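PDB 4D7L: peptide methionine sulfoxide reductase MsrA from Corynebacterium diphtheriae, which probably repairs oxidatively damaged proteins by reducing the S-epimer of methionine sulfoxide back to methionine through thiol-disulfide exchange. Local coordinates for residues A[86-91]-A[118-123]; A[64-69]-A[157-162]; A[29-34]-A[108-113]; A[92-97]-A[205-210]. All coordinates share one frame; numbering follows the deposited sequence.

Interaction 1 (A[86-91]-A[118-123])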
loop_
_atom_site.group_PDB
_atom_site.type_symbol
_atom_site.label_atom_id
_atom_site.label_comp_id
_atom_site.label_asym_id
_atom_site.label_seq_id
_atom_site.Cartn_x
_atom_site.Cartn_y
_atom_site.Cartn_z
ATOM N N VAL A 86 -10.846 -1.239 -11.209
ATOM C CA VAL A 86 -10.309 -0.237 -10.273
ATOM C C VAL A 86 -10.591 1.131 -10.866
ATOM O O VAL A 86 -10.313 1.362 -12.038
ATOM C CB VAL A 86 -8.807 -0.441 -10.025
ATOM C CG1 VAL A 86 -8.200 0.746 -9.243
ATOM C CG2 VAL A 86 -8.583 -1.755 -9.274
ATOM N N VAL A 87 -11.224 2.015 -10.109
ATOM C CA VAL A 87 -11.687 3.266 -10.718
ATOM C C VAL A 87 -10.915 4.495 -10.230
ATOM O O VAL A 87 -10.987 5.542 -10.857
ATOM C CB VAL A 87 -13.200 3.490 -10.480
ATOM C CG1 VAL A 87 -14.009 2.450 -11.245
ATOM C CG2 VAL A 87 -13.527 3.446 -9.013
ATOM N N TYR A 88 -10.175 4.346 -9.134
ATOM C CA TYR A 88 -9.310 5.406 -8.602
ATOM C C TYR A 88 -8.234 4.764 -7.736
ATOM O O TYR A 88 -8.495 3.756 -7.064
ATOM C CB TYR A 88 -10.113 6.422 -7.776
ATOM C CG TYR A 88 -9.277 7.489 -7.078
ATOM C CD1 TYR A 88 -8.817 8.603 -7.775
ATOM C CD2 TYR A 88 -8.946 7.378 -5.721
ATOM C CE1 TYR A 88 -8.048 9.593 -7.138
ATOM C CE2 TYR A 88 -8.176 8.353 -5.072
ATOM C CZ TYR A 88 -7.744 9.465 -5.785
ATOM O OH TYR A 88 -6.980 10.443 -5.168
ATOM N N THR A 89 -7.033 5.333 -7.750
ATOM C CA THR A 89 -6.002 4.954 -6.782
ATOM C C THR A 89 -5.278 6.194 -6.240
ATOM O O THR A 89 -5.308 7.262 -6.859
ATOM C CB THR A 89 -4.919 4.016 -7.382
ATOM O OG1 THR A 89 -4.189 4.722 -8.395
ATOM C CG2 THR A 89 -5.536 2.737 -7.962
ATOM N N SER A 90 -4.640 6.051 -5.087
ATOM C CA SER A 90 -3.667 7.048 -4.621
ATOM C C SER A 90 -2.614 6.320 -3.800
ATOM O O SER A 90 -2.787 5.139 -3.487
ATOM C CB SER A 90 -4.336 8.163 -3.792
ATOM O OG SER A 90 -4.727 7.691 -2.506
ATOM N N VAL A 91 -1.527 7.011 -3.483
ATOM C CA VAL A 91 -0.512 6.455 -2.607
ATOM C C VAL A 91 -0.327 7.303 -1.370
ATOM O O VAL A 91 -0.583 8.527 -1.344
ATOM C CB VAL A 91 0.859 6.300 -3.313
ATOM C CG1 VAL A 91 0.748 5.240 -4.415
ATOM C CG2 VAL A 91 1.354 7.639 -3.878
ATOM N N GLU A 118 -4.147 3.177 -1.886
ATOM C CA GLU A 118 -5.594 3.263 -1.762
ATOM C C GLU A 118 -6.186 2.775 -3.085
ATOM O O GLU A 118 -5.910 3.353 -4.128
ATOM C CB GLU A 118 -6.023 4.702 -1.487
ATOM C CG GLU A 118 -7.555 4.911 -1.533
ATOM C CD GLU A 118 -7.964 6.373 -1.481
ATOM O OE1 GLU A 118 -7.177 7.255 -1.911
ATOM O OE2 GLU A 118 -9.091 6.643 -1.016
ATOM N N VAL A 119 -6.952 1.692 -3.045
ATOM C CA VAL A 119 -7.550 1.127 -4.247
ATOM C C VAL A 119 -9.071 1.257 -4.171
ATOM O O VAL A 119 -9.724 0.613 -3.348
ATOM C CB VAL A 119 -7.169 -0.344 -4.416
ATOM C CG1 VAL A 119 -7.749 -0.900 -5.721
ATOM C CG2 VAL A 119 -5.667 -0.488 -4.402
ATOM N N VAL A 120 -9.623 2.110 -5.009
ATOM C CA VAL A 120 -11.061 2.267 -5.062
ATOM C C VAL A 120 -11.592 1.493 -6.256
ATOM O O VAL A 120 -11.142 1.708 -7.373
ATOM C CB VAL A 120 -11.455 3.731 -5.185
ATOM C CG1 VAL A 120 -12.967 3.868 -5.194
ATOM C CG2 VAL A 120 -10.840 4.531 -4.024
ATOM N N TYR A 121 -12.564 0.610 -6.039
ATOM C CA TYR A 121 -12.966 -0.280 -7.129
ATOM C C TYR A 121 -14.473 -0.431 -7.241
ATOM O O TYR A 121 -15.210 -0.200 -6.288
ATOM C CB TYR A 121 -12.309 -1.661 -6.957
ATOM C CG TYR A 121 -12.744 -2.382 -5.696
ATOM C CD1 TYR A 121 -12.147 -2.094 -4.470
ATOM C CD2 TYR A 121 -13.754 -3.339 -5.727
ATOM C CE1 TYR A 121 -12.537 -2.742 -3.311
ATOM C CE2 TYR A 121 -14.159 -3.988 -4.567
ATOM C CZ TYR A 121 -13.542 -3.689 -3.367
ATOM O OH TYR A 121 -13.953 -4.325 -2.220
ATOM N N ASP A 122 -14.906 -0.818 -8.440
ATOM C CA ASP A 122 -16.292 -1.135 -8.736
ATOM C C ASP A 122 -16.499 -2.621 -8.469
ATOM O O ASP A 122 -15.996 -3.459 -9.223
ATOM C CB ASP A 122 -16.615 -0.815 -10.205
ATOM C CG ASP A 122 -18.074 -1.124 -10.583
ATOM O OD1 ASP A 122 -18.792 -1.822 -9.820
ATOM O OD2 ASP A 122 -18.484 -0.693 -11.678
ATOM N N PRO A 123 -17.249 -2.955 -7.408
ATOM C CA PRO A 123 -17.392 -4.360 -7.010
ATOM C C PRO A 123 -18.205 -5.179 -8.001
ATOM O O PRO A 123 -18.220 -6.400 -7.893
ATOM C CB PRO A 123 -18.099 -4.273 -5.644
ATOM C CG PRO A 123 -18.798 -2.987 -5.668
ATOM C CD PRO A 123 -17.959 -2.045 -6.496
#

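Interaction 2 (A[64-69]-A[157-162]). With PGE (triethylene glycol), chain K.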
loop_
_atom_site.group_PDB
_atom_site.type_symbol
_atom_site.label_atom_id
_atom_site.label_comp_id
_atom_site.label_asym_id
_atom_site.label_seq_id
_atom_site.Cartn_x
_atom_site.Cartn_y
_atom_site.Cartn_z
ATOM N N GLU A 64 -16.146 0.501 -3.605
ATOM C CA GLU A 64 -15.579 0.047 -2.342
ATOM C C GLU A 64 -14.109 0.447 -2.333
ATOM O O GLU A 64 -13.554 0.769 -3.393
ATOM C CB GLU A 64 -15.763 -1.465 -2.183
ATOM C CG GLU A 64 -17.252 -1.886 -2.038
ATOM C CD GLU A 64 -17.492 -3.421 -2.034
ATOM O OE1 GLU A 64 -16.520 -4.216 -2.150
ATOM O OE2 GLU A 64 -18.675 -3.834 -1.923
ATOM N N THR A 65 -13.486 0.425 -1.152
ATOM C CA THR A 65 -12.071 0.762 -1.012
ATOM C C THR A 65 -11.325 -0.333 -0.256
ATOM O O THR A 65 -11.837 -0.868 0.738
ATOM C CB THR A 65 -11.879 2.094 -0.261
ATOM O OG1 THR A 65 -12.582 3.138 -0.944
ATOM C CG2 THR A 65 -10.379 2.453 -0.176
ATOM N N ILE A 66 -10.139 -0.687 -0.752
ATOM C CA ILE A 66 -9.202 -1.520 0.001
ATOM C C ILE A 66 -7.821 -0.852 -0.008
ATOM O O ILE A 66 -7.442 -0.185 -0.977
ATOM C CB ILE A 66 -9.142 -2.967 -0.568
ATOM C CG1 ILE A 66 -8.314 -3.902 0.332
ATOM C CG2 ILE A 66 -8.687 -2.981 -2.054
ATOM C CD1 ILE A 66 -8.258 -5.360 -0.215
ATOM N N TYR A 67 -7.088 -1.000 1.092
ATOM C CA TYR A 67 -5.773 -0.390 1.240
ATOM C C TYR A 67 -4.704 -1.468 1.213
ATOM O O TYR A 67 -4.731 -2.393 2.019
ATOM C CB TYR A 67 -5.685 0.406 2.554
ATOM C CG TYR A 67 -6.669 1.545 2.604
ATOM C CD1 TYR A 67 -7.954 1.343 3.091
ATOM C CD2 TYR A 67 -6.333 2.811 2.123
ATOM C CE1 TYR A 67 -8.886 2.377 3.129
ATOM C CE2 TYR A 67 -7.261 3.857 2.159
ATOM C CZ TYR A 67 -8.533 3.625 2.665
ATOM O OH TYR A 67 -9.454 4.633 2.703
ATOM N N ILE A 68 -3.757 -1.343 0.291
ATOM C CA ILE A 68 -2.815 -2.424 0.027
ATOM C C ILE A 68 -1.383 -1.995 0.229
ATOM O O ILE A 68 -0.948 -0.979 -0.342
ATOM C CB ILE A 68 -2.971 -2.928 -1.427
ATOM C CG1 ILE A 68 -4.400 -3.423 -1.659
ATOM C CG2 ILE A 68 -1.938 -4.024 -1.753
ATOM C CD1 ILE A 68 -4.755 -4.588 -0.801
ATOM N N GLY A 69 -0.639 -2.775 1.004
ATOM C CA GLY A 69 0.788 -2.529 1.147
ATOM C C GLY A 69 1.599 -3.712 0.649
ATOM O O GLY A 69 1.520 -4.808 1.212
ATOM N N SER A 157 4.235 -5.900 4.411
ATOM C CA SER A 157 3.011 -6.335 3.735
ATOM C C SER A 157 1.780 -5.989 4.570
ATOM O O SER A 157 1.804 -6.185 5.793
ATOM C CB SER A 157 3.082 -7.851 3.504
ATOM O OG SER A 157 1.935 -8.325 2.824
ATOM N N ALA A 158 0.727 -5.456 3.945
ATOM C CA ALA A 158 -0.479 -5.101 4.702
ATOM C C ALA A 158 -1.737 -5.085 3.844
ATOM O O ALA A 158 -1.688 -4.834 2.629
ATOM C CB ALA A 158 -0.308 -3.726 5.405
ATOM N N ILE A 159 -2.860 -5.373 4.493
ATOM C CA ILE A 159 -4.183 -5.125 3.930
ATOM C C ILE A 159 -5.011 -4.429 5.003
ATOM O O ILE A 159 -5.274 -5.010 6.064
ATOM C CB ILE A 159 -4.902 -6.414 3.494
ATOM C CG1 ILE A 159 -4.085 -7.166 2.438
ATOM C CG2 ILE A 159 -6.301 -6.078 2.926
ATOM C CD1 ILE A 159 -4.595 -8.583 2.170
ATOM N N TYR A 160 -5.415 -3.183 4.755
ATOM C CA TYR A 160 -6.327 -2.511 5.694
ATOM C C TYR A 160 -7.690 -2.357 5.039
ATOM O O TYR A 160 -7.782 -1.966 3.886
ATOM C CB TYR A 160 -5.784 -1.140 6.125
ATOM C CG TYR A 160 -4.357 -1.197 6.676
ATOM C CD1 TYR A 160 -3.996 -2.143 7.636
ATOM C CD2 TYR A 160 -3.381 -0.312 6.221
ATOM C CE1 TYR A 160 -2.676 -2.209 8.142
ATOM C CE2 TYR A 160 -2.070 -0.367 6.711
ATOM C CZ TYR A 160 -1.735 -1.313 7.660
ATOM O OH TYR A 160 -0.461 -1.367 8.124
ATOM N N THR A 161 -8.749 -2.675 5.771
ATOM C CA THR A 161 -10.078 -2.680 5.174
ATOM C C THR A 161 -10.941 -1.482 5.600
ATOM O O THR A 161 -10.651 -0.788 6.578
ATOM C CB THR A 161 -10.804 -3.988 5.509
ATOM O OG1 THR A 161 -10.893 -4.135 6.931
ATOM C CG2 THR A 161 -10.046 -5.174 4.925
ATOM N N ALA A 162 -11.986 -1.213 4.828
ATOM C CA ALA A 162 -12.811 -0.035 5.060
ATOM C C ALA A 162 -14.285 -0.324 4.788
ATOM O O ALA A 162 -14.642 -1.363 4.227
ATOM C CB ALA A 162 -12.334 1.127 4.180
HETATM C C1 PGE K . -15.902 3.651 0.037
HETATM O O1 PGE K . -15.366 3.513 -1.268
HETATM C C2 PGE K . -15.202 2.679 0.969
HETATM O O2 PGE K . -15.383 3.052 2.321
HETATM O O HOH W 1 -11.902 -2.901 2.491
HETATM O O HOH W 2 -15.178 -0.344 1.130
#

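Interaction 3 (A[29-34]-A[108-113])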
loop_
_atom_site.group_PDB
_atom_site.type_symbol
_atom_site.label_atom_id
_atom_site.label_comp_id
_atom_site.label_asym_id
_atom_site.label_seq_id
_atom_site.Cartn_x
_atom_site.Cartn_y
_atom_site.Cartn_z
ATOM N N ARG A 29 12.871 -2.111 13.248
ATOM C CA ARG A 29 11.864 -2.292 14.287
ATOM C C ARG A 29 10.926 -1.102 14.298
ATOM O O ARG A 29 11.328 -0.003 13.925
ATOM C CB ARG A 29 12.522 -2.449 15.662
ATOM C CG ARG A 29 13.498 -1.337 15.988
ATOM N N LEU A 30 9.675 -1.334 14.700
ATOM C CA LEU A 30 8.718 -0.257 14.934
ATOM C C LEU A 30 9.200 0.580 16.107
ATOM O O LEU A 30 9.866 0.052 16.985
ATOM C CB LEU A 30 7.329 -0.819 15.226
ATOM C CG LEU A 30 6.680 -1.617 14.097
ATOM C CD1 LEU A 30 5.427 -2.290 14.618
ATOM C CD2 LEU A 30 6.342 -0.682 12.951
ATOM N N VAL A 31 8.909 1.875 16.120
ATOM C CA VAL A 31 9.260 2.672 17.293
ATOM C C VAL A 31 8.108 2.633 18.319
ATOM O O VAL A 31 6.970 2.341 17.960
ATOM C CB VAL A 31 9.601 4.132 16.916
ATOM C CG1 VAL A 31 10.778 4.159 15.930
ATOM C CG2 VAL A 31 8.384 4.856 16.335
ATOM N N GLU A 32 8.400 2.891 19.598
ATOM C CA GLU A 32 7.314 3.086 20.561
ATOM C C GLU A 32 6.501 4.321 20.160
ATOM O O GLU A 32 7.066 5.322 19.698
ATOM C CB GLU A 32 7.864 3.246 21.986
ATOM C CG GLU A 32 8.539 2.000 22.521
ATOM C CD GLU A 32 7.593 0.812 22.580
ATOM O OE1 GLU A 32 6.456 0.980 23.073
ATOM O OE2 GLU A 32 7.983 -0.288 22.124
ATOM N N GLU A 33 5.181 4.265 20.332
ATOM C CA GLU A 33 4.345 5.365 19.874
ATOM C C GLU A 33 4.729 6.654 20.578
ATOM O O GLU A 33 4.661 7.727 19.988
ATOM C CB GLU A 33 2.855 5.073 20.110
ATOM C CG GLU A 33 2.291 4.075 19.123
ATOM C CD GLU A 33 0.817 3.777 19.345
ATOM O OE1 GLU A 33 0.134 4.536 20.077
ATOM O OE2 GLU A 33 0.355 2.762 18.795
ATOM N N LYS A 34 5.189 6.545 21.818
ATOM C CA LYS A 34 5.615 7.737 22.542
ATOM C C LYS A 34 6.866 8.366 21.921
ATOM O O LYS A 34 7.123 9.559 22.108
ATOM C CB LYS A 34 5.857 7.404 24.014
ATOM C CG LYS A 34 7.174 6.729 24.270
ATOM C CD LYS A 34 7.352 6.390 25.735
ATOM C CE LYS A 34 8.563 5.483 25.923
ATOM N NZ LYS A 34 8.825 5.224 27.360
ATOM N N THR A 108 12.086 7.851 7.447
ATOM C CA THR A 108 12.948 7.676 8.635
ATOM C C THR A 108 12.646 6.407 9.429
ATOM O O THR A 108 13.417 6.019 10.327
ATOM C CB THR A 108 12.828 8.843 9.636
ATOM O OG1 THR A 108 11.527 8.815 10.229
ATOM C CG2 THR A 108 13.063 10.197 8.941
ATOM N N GLY A 109 11.490 5.810 9.163
ATOM C CA GLY A 109 11.018 4.669 9.934
ATOM C C GLY A 109 10.348 5.074 11.243
ATOM O O GLY A 109 9.860 4.224 11.968
ATOM N N ARG A 110 10.301 6.371 11.552
ATOM C CA ARG A 110 9.828 6.790 12.890
ATOM C C ARG A 110 8.348 7.172 12.944
ATOM O O ARG A 110 7.903 7.782 13.906
ATOM C CB ARG A 110 10.696 7.944 13.384
ATOM C CG ARG A 110 12.150 7.492 13.526
ATOM C CD ARG A 110 13.100 8.662 13.732
ATOM N NE ARG A 110 12.739 9.468 14.887
ATOM C CZ ARG A 110 13.304 10.639 15.177
ATOM N NH1 ARG A 110 14.254 11.138 14.389
ATOM N NH2 ARG A 110 12.911 11.317 16.246
ATOM N N THR A 111 7.580 6.769 11.933
ATOM C CA THR A 111 6.138 6.990 11.944
ATOM C C THR A 111 5.363 5.697 12.145
ATOM O O THR A 111 4.174 5.742 12.417
ATOM C CB THR A 111 5.615 7.602 10.619
ATOM O OG1 THR A 111 5.662 6.602 9.586
ATOM C CG2 THR A 111 6.415 8.870 10.191
ATOM N N ASN A 112 6.046 4.570 11.945
ATOM C CA ASN A 112 5.467 3.214 11.924
ATOM C C ASN A 112 4.505 2.939 10.772
ATOM O O ASN A 112 3.975 1.831 10.665
ATOM C CB ASN A 112 4.775 2.896 13.263
ATOM C CG ASN A 112 5.773 2.719 14.397
ATOM O OD1 ASN A 112 6.974 2.546 14.151
ATOM N ND2 ASN A 112 5.283 2.739 15.649
ATOM N N HIS A 113 4.299 3.904 9.879
ATOM C CA HIS A 113 3.416 3.645 8.742
ATOM C C HIS A 113 4.027 2.727 7.686
ATOM O O HIS A 113 5.250 2.580 7.580
ATOM C CB HIS A 113 3.012 4.943 8.029
ATOM C CG HIS A 113 2.089 5.812 8.818
ATOM N ND1 HIS A 113 0.803 5.434 9.135
ATOM C CD2 HIS A 113 2.260 7.056 9.337
ATOM C CE1 HIS A 113 0.223 6.404 9.824
ATOM N NE2 HIS A 113 1.082 7.399 9.956
HETATM O O HOH W 3 10.428 1.582 11.859
#

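Interaction 4 (A[92-97]-A[205-210])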
loop_
_atom_site.group_PDB
_atom_site.type_symbol
_atom_site.label_atom_id
_atom_site.label_comp_id
_atom_site.label_asym_id
_atom_site.label_seq_id
_atom_site.Cartn_x
_atom_site.Cartn_y
_atom_site.Cartn_z
ATOM N N GLY A 92 0.105 6.643 -0.312
ATOM C CA GLY A 92 0.233 7.349 0.939
ATOM C C GLY A 92 0.624 6.377 2.025
ATOM O O GLY A 92 1.279 5.360 1.774
ATOM N N PHE A 93 0.168 6.686 3.234
ATOM C CA PHE A 93 0.709 6.082 4.449
ATOM C C PHE A 93 -0.394 5.672 5.411
ATOM O O PHE A 93 -1.330 6.441 5.668
ATOM C CB PHE A 93 1.641 7.083 5.148
ATOM C CG PHE A 93 2.553 7.815 4.190
ATOM C CD1 PHE A 93 3.552 7.126 3.512
ATOM C CD2 PHE A 93 2.406 9.177 3.969
ATOM C CE1 PHE A 93 4.395 7.787 2.608
ATOM C CE2 PHE A 93 3.245 9.849 3.072
ATOM C CZ PHE A 93 4.244 9.145 2.397
ATOM N N ALA A 94 -0.285 4.461 5.938
ATOM C CA ALA A 94 -1.230 3.995 6.944
ATOM C C ALA A 94 -0.612 2.849 7.736
ATOM O O ALA A 94 0.366 2.235 7.290
ATOM C CB ALA A 94 -2.560 3.556 6.298
ATOM N N GLY A 95 -1.177 2.581 8.914
ATOM C CA GLY A 95 -0.753 1.436 9.699
ATOM C C GLY A 95 0.115 1.815 10.867
ATOM O O GLY A 95 0.373 0.969 11.742
ATOM N N GLY A 96 0.594 3.062 10.845
ATOM C CA GLY A 96 1.445 3.621 11.887
ATOM C C GLY A 96 0.673 4.596 12.765
ATOM O O GLY A 96 -0.538 4.482 12.897
ATOM N N ILE A 97 1.359 5.575 13.337
ATOM C CA ILE A 97 0.735 6.451 14.323
ATOM C C ILE A 97 0.851 7.950 13.965
ATOM O O ILE A 97 -0.047 8.731 14.278
ATOM C CB ILE A 97 1.339 6.216 15.728
ATOM C CG1 ILE A 97 0.681 7.108 16.789
ATOM C CG2 ILE A 97 2.829 6.454 15.722
ATOM C CD1 ILE A 97 -0.798 6.771 17.067
ATOM N N GLY A 205 -5.537 5.227 12.785
ATOM C CA GLY A 205 -6.931 5.051 12.402
ATOM C C GLY A 205 -7.327 5.653 11.056
ATOM O O GLY A 205 -8.509 5.654 10.705
ATOM N N GLU A 206 -6.350 6.113 10.279
ATOM C CA GLU A 206 -6.619 6.869 9.037
ATOM C C GLU A 206 -5.554 6.584 8.027
ATOM O O GLU A 206 -4.454 6.147 8.377
ATOM C CB GLU A 206 -6.622 8.401 9.262
ATOM C CG GLU A 206 -7.590 8.924 10.270
ATOM C CD GLU A 206 -7.468 10.430 10.427
ATOM O OE1 GLU A 206 -7.118 11.108 9.440
ATOM O OE2 GLU A 206 -7.696 10.932 11.546
ATOM N N TYR A 207 -5.872 6.895 6.776
ATOM C CA TYR A 207 -4.907 6.866 5.684
ATOM C C TYR A 207 -4.535 8.294 5.317
ATOM O O TYR A 207 -5.404 9.166 5.266
ATOM C CB TYR A 207 -5.516 6.134 4.479
ATOM C CG TYR A 207 -4.835 6.329 3.146
ATOM C CD1 TYR A 207 -3.680 5.615 2.832
ATOM C CD2 TYR A 207 -5.397 7.165 2.159
ATOM C CE1 TYR A 207 -3.059 5.748 1.587
ATOM C CE2 TYR A 207 -4.773 7.309 0.896
ATOM C CZ TYR A 207 -3.623 6.590 0.627
ATOM O OH TYR A 207 -3.016 6.706 -0.604
ATOM N N TYR A 208 -3.250 8.526 5.053
ATOM C CA TYR A 208 -2.751 9.865 4.739
ATOM C C TYR A 208 -2.127 9.875 3.360
ATOM O O TYR A 208 -1.211 9.100 3.101
ATOM C CB TYR A 208 -1.698 10.309 5.779
ATOM C CG TYR A 208 -2.223 10.283 7.190
ATOM C CD1 TYR A 208 -3.110 11.275 7.637
ATOM C CD2 TYR A 208 -1.842 9.275 8.080
ATOM C CE1 TYR A 208 -3.601 11.276 8.944
ATOM C CE2 TYR A 208 -2.341 9.265 9.391
ATOM C CZ TYR A 208 -3.209 10.261 9.811
ATOM O OH TYR A 208 -3.680 10.253 11.113
ATOM N N MET A 209 -2.612 10.741 2.479
ATOM C CA MET A 209 -2.049 10.798 1.134
ATOM C C MET A 209 -0.646 11.349 1.136
ATOM O O MET A 209 -0.366 12.311 1.843
ATOM C CB MET A 209 -2.907 11.664 0.207
ATOM C CG MET A 209 -4.283 11.143 -0.090
ATOM S SD MET A 209 -5.067 12.203 -1.346
ATOM C CE MET A 209 -4.257 11.685 -2.844
ATOM N N ALA A 210 0.218 10.768 0.298
ATOM C CA ALA A 210 1.547 11.309 0.054
ATOM C C ALA A 210 1.461 12.581 -0.799
ATOM O O ALA A 210 0.422 12.850 -1.402
ATOM C CB ALA A 210 2.426 10.252 -0.633
HETATM O O HOH W 4 -3.109 4.303 9.969
#

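Interaction 1 (A[86-91]-A[118-123])
Glu118 and Ser90 form a hydrogen-bonded antiparallel pair, and the Glu118 side chain runs along its neighbour. Its CB lies 3.4 Å from Ser90 OG. CG leaves anti to the backbone N (chi1 172°) and stays 4.1 Å from Ser90 OG; the chain remains extended, which lays the carboxylate beside the serine hydroxyl. CD approaches Ser90 OG to 3.6 Å and also nears Tyr88 CE2. OE1 accepts a hydrogen bond from Ser90 OG at 2.6 Å on its anti lone pair, the one turned away from OE2. The same OE1 sits in the plane of the Tyr88 ring at its edge, 3.5 Å from CE2, with ring and carboxylate planes 86° apart. OE2 pairs with Arg58 in a salt bridge.

Farther along, Val120 CG2 also meets the edge of that ring, 3.8 Å from Tyr88 CD2. Val120 O receives Val87 N at 2.8 Å and, weakly, Tyr88 N: two residues facing one, a classic beta bulge. On the other face of the sheet Val86 CG2 packs on Val119 CG1 at 3.7 Å. With a serine hydroxyl on one oxygen and an arginine on the other, the buried carboxylate of Glu118 is probably kept ionised and fixed in rotation.

Interaction 2 (A[64-69]-A[157-162])
Tyr67 and Tyr160, a hydrogen-bonded antiparallel pair, meet at their CB atoms (3.9 Å) and then part. The Tyr67 ring turns its edge to the partner strand: Tyr160 O lies in the ring plane, 3.4 Å from Tyr67 CD1, and Ala162 CB meets the same edge at CE1. CG beside the backbone N (chi1 -62°) brings the ring edge alongside that carbonyl. The ring of Tyr160 leads away from the pair, and its hydroxyl bonds to Glu195 on the next strand of the sheet.

The isoleucines occupy the other face. Ile68 and Ile159 run alongside each other in the same direction, whereas Ile66 slants across Ile159, Ile66 CD1 being 3.8 Å from Ile159 CG2. Val132 of helix 128-137 touches both Ile66 and Ile159.

Tyr67 N donates to Tyr160 O at 3.0 Å; the return bond, Tyr160 N to Tyr67 O, is 2.9 Å. Gly69 N to Ala158 O is the straightest of the four backbone bonds at 171°. The strands splay from a CA-CA distance of 4.6 Å at Gly69-Ala158 to 6.2 Å at Thr65-Ala162. There a water donates to Thr65 O and accepts from Ala162 N. Thr65 OG1 binds a triethylene glycol, probably from crystallisation. The chemistry is thus divided: the Tyr67 to Gly69 part is held by direct amide bonds, with isoleucine packing on the other face, while solvent completes the bonding at Thr65.

Interaction 3 (A[29-34]-A[108-113])
Around Leu30 and Val31 the extended N-terminal backbone passes the loop 108-113, their nearest CA atoms 5.6 Å apart (Leu30 to Asn112), without forming a strand pair. The carboxamide of Asn112 joins them by gripping one residue at both ends. Its OD1 accepts Val31 N at 2.8 Å in the carbonyl plane, on a lone pair, while ND2 gives a nearly straight bond (177°) to Val31 O, 2.9 Å away and in the amide plane. Two bonds to the same residue fix the orientation of the amide plane, with oxygen toward the N-H and nitrogen toward the carbonyl.

The loop contains two ST turns: Thr108 OG1 accepts Arg110 N, and Thr111 OG1 accepts His113 N. Between helix 103-107 and strand 114-121, Gly109 and Asn112 both have positive phi, 82° and 66°. Asn112 O is bonded by Arg156.

Leu30 and Val31 also touch the amide with their side chains. Leu30 CD2 approaches Asn112 OD1 to 3.5 Å, and Val31 CG2 comes equally near. The other branch, Val31 CG1, reaches toward Gly109 O and the CG of Arg110. On the N-terminal side, at Arg29, a water donates to Arg29 O (2.8 Å) and Gly109 O (2.7 Å), tying the two segments a second time.

Interaction 4 (A[92-97]-A[205-210])
Phe93 and Tyr208 exchange two backbone hydrogen bonds, Phe93 N to Tyr208 O at 2.8 Å and Tyr208 N to Phe93 O at 2.9 Å. Where the strands part, a water takes over: it accepts from Gly95 N and donates to Glu206 O, 2.8 Å from each. Tyr208 O is also met by Gly92 CA in a CH...O contact of 3.1 Å.

Gly92, without a side chain, lets Tyr208 O, Met209 and the Tyr207 ring come close. A chi1 of 164° turns that ring back alongside segment 92-97, bringing Tyr207 CE1 to 3.7 Å from Gly92 CA, while Ala94 CB touches the ring edge at CD1. Tyr207 OH bonds to Ser90 OG, and the Tyr207 ring also meets that of Tyr67, the two planes at about 45°.

Phe93 points to the other face of the sheet, where its CZ packs on Ala210 CB at 3.7 Å, and Tyr103 and Thr106 of helix 103-107 touch it as well. Phe93 and Tyr208 project on the same face, yet Tyr208 meets its partner mainly at the Phe93 carbonyl. The arrangement is that of a short antiparallel edge strand: 208-209 closes one border of the mixed sheet in the MsrA fold, and loops flank it.

How the interactions relate
Interactions 1, 2 and 4 belong to one mixed sheet, whose order is 195-198, 158-161, 64-69, 114-121, 86-94, 208-209. Interaction 2 pairs the second and third strands, interaction 1 the fourth and fifth, and interaction 4 the fifth and sixth. Their centres lie about 10 Å (1 and 2), 11 Å (2 and 4) and 16 Å (1 and 4) apart. Interactions 1 and 4 share strand 86-94, whereas Val119 N to Ile66 O links 1 with 2. Interaction 3 lies outside the sheet, its centre about 13 Å from that of interaction 4, joined through Thr111 O and Ile97 N. The sheet thus unites strands from 64 to 209, and the N-terminal segment 29-34 is attached by loop 108-113 beside it.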